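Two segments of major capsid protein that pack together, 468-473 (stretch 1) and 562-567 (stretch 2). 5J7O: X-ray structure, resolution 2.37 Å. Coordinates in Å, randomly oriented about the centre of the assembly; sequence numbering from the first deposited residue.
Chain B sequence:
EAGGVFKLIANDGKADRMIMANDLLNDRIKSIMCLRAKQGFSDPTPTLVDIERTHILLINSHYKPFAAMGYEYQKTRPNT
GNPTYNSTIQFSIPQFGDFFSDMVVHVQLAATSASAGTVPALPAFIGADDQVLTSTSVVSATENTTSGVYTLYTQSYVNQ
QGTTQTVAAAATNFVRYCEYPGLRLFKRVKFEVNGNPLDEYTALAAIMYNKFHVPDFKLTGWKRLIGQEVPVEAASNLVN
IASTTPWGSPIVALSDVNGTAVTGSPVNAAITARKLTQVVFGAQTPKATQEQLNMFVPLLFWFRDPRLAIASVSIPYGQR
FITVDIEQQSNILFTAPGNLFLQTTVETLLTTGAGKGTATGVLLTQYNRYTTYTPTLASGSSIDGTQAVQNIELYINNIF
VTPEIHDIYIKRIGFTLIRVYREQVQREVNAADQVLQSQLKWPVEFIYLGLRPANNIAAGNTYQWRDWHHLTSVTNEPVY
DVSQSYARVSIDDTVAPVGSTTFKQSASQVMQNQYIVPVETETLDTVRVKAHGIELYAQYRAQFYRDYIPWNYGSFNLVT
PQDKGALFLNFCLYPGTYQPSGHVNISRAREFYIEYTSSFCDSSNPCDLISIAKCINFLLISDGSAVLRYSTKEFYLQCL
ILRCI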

# COMPACT_ATOMS: atom_id res chain seq x y z
N TRP B 468 -20.69 -7.70 5.81
CA TRP B 468 -21.81 -6.78 5.94
C TRP B 468 -21.63 -5.52 5.10
O TRP B 468 -22.60 -4.96 4.59
CB TRP B 468 -22.04 -6.42 7.41
CG TRP B 468 -21.06 -5.43 7.96
CD1 TRP B 468 -19.87 -5.70 8.56
CD2 TRP B 468 -21.20 -4.00 7.96
NE1 TRP B 468 -19.25 -4.53 8.94
CE2 TRP B 468 -20.05 -3.47 8.57
CE3 TRP B 468 -22.17 -3.12 7.49
CZ2 TRP B 468 -19.85 -2.11 8.74
CZ3 TRP B 468 -21.98 -1.76 7.65
CH2 TRP B 468 -20.82 -1.27 8.27
N HIS B 469 -20.39 -5.05 4.94
CA HIS B 469 -20.13 -3.85 4.15
C HIS B 469 -19.77 -4.16 2.70
O HIS B 469 -19.69 -3.23 1.89
CB HIS B 469 -19.02 -3.01 4.79
CG HIS B 469 -17.70 -3.71 4.87
ND1 HIS B 469 -16.78 -3.69 3.85
CD2 HIS B 469 -17.14 -4.45 5.86
CE1 HIS B 469 -15.71 -4.39 4.20
NE2 HIS B 469 -15.91 -4.86 5.42
N HIS B 470 -19.58 -5.43 2.35
CA HIS B 470 -19.30 -5.78 0.97
C HIS B 470 -20.56 -5.70 0.12
O HIS B 470 -21.65 -6.08 0.55
CB HIS B 470 -18.70 -7.18 0.89
CG HIS B 470 -17.28 -7.26 1.33
ND1 HIS B 470 -16.22 -7.15 0.46
CD2 HIS B 470 -16.73 -7.45 2.56
CE1 HIS B 470 -15.08 -7.27 1.12
NE2 HIS B 470 -15.37 -7.45 2.40
N LEU B 471 -20.41 -5.20 -1.11
CA LEU B 471 -21.52 -5.04 -2.03
C LEU B 471 -21.60 -6.17 -3.06
O LEU B 471 -22.38 -6.07 -4.01
CB LEU B 471 -21.43 -3.69 -2.74
CG LEU B 471 -21.45 -2.46 -1.83
CD1 LEU B 471 -21.40 -1.18 -2.65
CD2 LEU B 471 -22.67 -2.48 -0.93
N THR B 472 -20.82 -7.23 -2.88
CA THR B 472 -20.85 -8.40 -3.75
C THR B 472 -21.16 -9.64 -2.92
O THR B 472 -21.31 -9.58 -1.69
CB THR B 472 -19.53 -8.59 -4.50
OG1 THR B 472 -18.48 -8.83 -3.56
CG2 THR B 472 -19.20 -7.37 -5.33
N SER B 473 -21.24 -10.78 -3.60
CA SER B 473 -21.35 -12.07 -2.95
C SER B 473 -19.94 -12.62 -2.75
O SER B 473 -19.18 -12.75 -3.72
CB SER B 473 -22.19 -13.03 -3.79
OG SER B 473 -22.34 -14.28 -3.13
N GLN B 562 -12.09 -0.34 -3.83
CA GLN B 562 -11.62 -1.72 -3.84
C GLN B 562 -12.78 -2.69 -3.97
O GLN B 562 -12.67 -3.72 -4.65
CB GLN B 562 -10.82 -2.01 -2.56
CG GLN B 562 -9.84 -3.16 -2.68
CD GLN B 562 -8.60 -2.80 -3.47
OE1 GLN B 562 -8.34 -1.62 -3.73
NE2 GLN B 562 -7.84 -3.80 -3.87
N ASP B 563 -13.91 -2.38 -3.32
CA ASP B 563 -15.10 -3.22 -3.40
C ASP B 563 -15.56 -3.34 -4.84
O ASP B 563 -15.84 -2.33 -5.51
CB ASP B 563 -16.21 -2.62 -2.53
CG ASP B 563 -17.37 -3.57 -2.29
OD1 ASP B 563 -17.59 -4.47 -3.13
OD2 ASP B 563 -18.06 -3.42 -1.27
N LYS B 564 -15.65 -4.58 -5.33
CA LYS B 564 -16.01 -4.82 -6.72
C LYS B 564 -17.47 -4.50 -7.03
O LYS B 564 -17.83 -4.43 -8.21
CB LYS B 564 -15.72 -6.27 -7.10
CG LYS B 564 -14.35 -6.49 -7.71
CD LYS B 564 -14.24 -7.87 -8.34
CE LYS B 564 -13.01 -7.99 -9.21
NZ LYS B 564 -12.98 -9.29 -9.94
N GLY B 565 -18.31 -4.30 -6.02
CA GLY B 565 -19.70 -3.97 -6.22
C GLY B 565 -20.06 -2.53 -5.98
O GLY B 565 -21.26 -2.21 -5.93
N ALA B 566 -19.08 -1.65 -5.83
CA ALA B 566 -19.33 -0.24 -5.56
C ALA B 566 -19.33 0.54 -6.88
O ALA B 566 -18.31 0.60 -7.57
CB ALA B 566 -18.28 0.32 -4.61
N LEU B 567 -20.47 1.13 -7.21
CA LEU B 567 -20.63 1.87 -8.45
C LEU B 567 -20.93 3.34 -8.15
O LEU B 567 -21.58 3.66 -7.16
CB LEU B 567 -21.73 1.27 -9.33
CG LEU B 567 -21.35 0.05 -10.18
CD1 LEU B 567 -21.13 -1.19 -9.32
CD2 LEU B 567 -22.40 -0.21 -11.24
O HOH W 1 -17.33 -7.02 -2.05
O HOH W 2 -23.13 -4.23 -6.19

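The two stretches meet in a small loop-to-loop contact, burying 257 Å² in total, in which one carboxylate, two bridging waters and a few apolar atoms join a beta turn to an irregular segment. D563 is its polar centre. It opens a type I turn that runs to A566, and its side chain (chi1 t) points toward stretch 1, where D563 OD2 accepts a hydrogen bond from the backbone N of L471 at 3.0 Å. The other oxygen, D563 OD1, accepts a nearly linear hydrogen bond from G565 N (3.0 Å), within the turn, so the carboxylate braces the turn while it grips the neighbouring loop. Water 1 extends this network: it donates to D563 OD1 (2.8 Å), accepts from T472 OG1 (2.6 Å) and lies 2.7 Å from H470 ND1. Water 2 donates to both L471 O (2.9 Å) and G565 O (2.8 Å), linking the two backbones where L471 CA and G565 CA lie 4.7 Å apart. Such closeness suits glycine: an ideal CB on G565 would lie 2.5 Å from L471 O and 2.9 Å from T472 CG2, clashing with both. T472 CG2 instead packs 3.3 Å from G565 N. Alongside, the buried L471 directs CD1 to within 4.0 Å of A566 CB, adding a modest apolar contact beside the polar network.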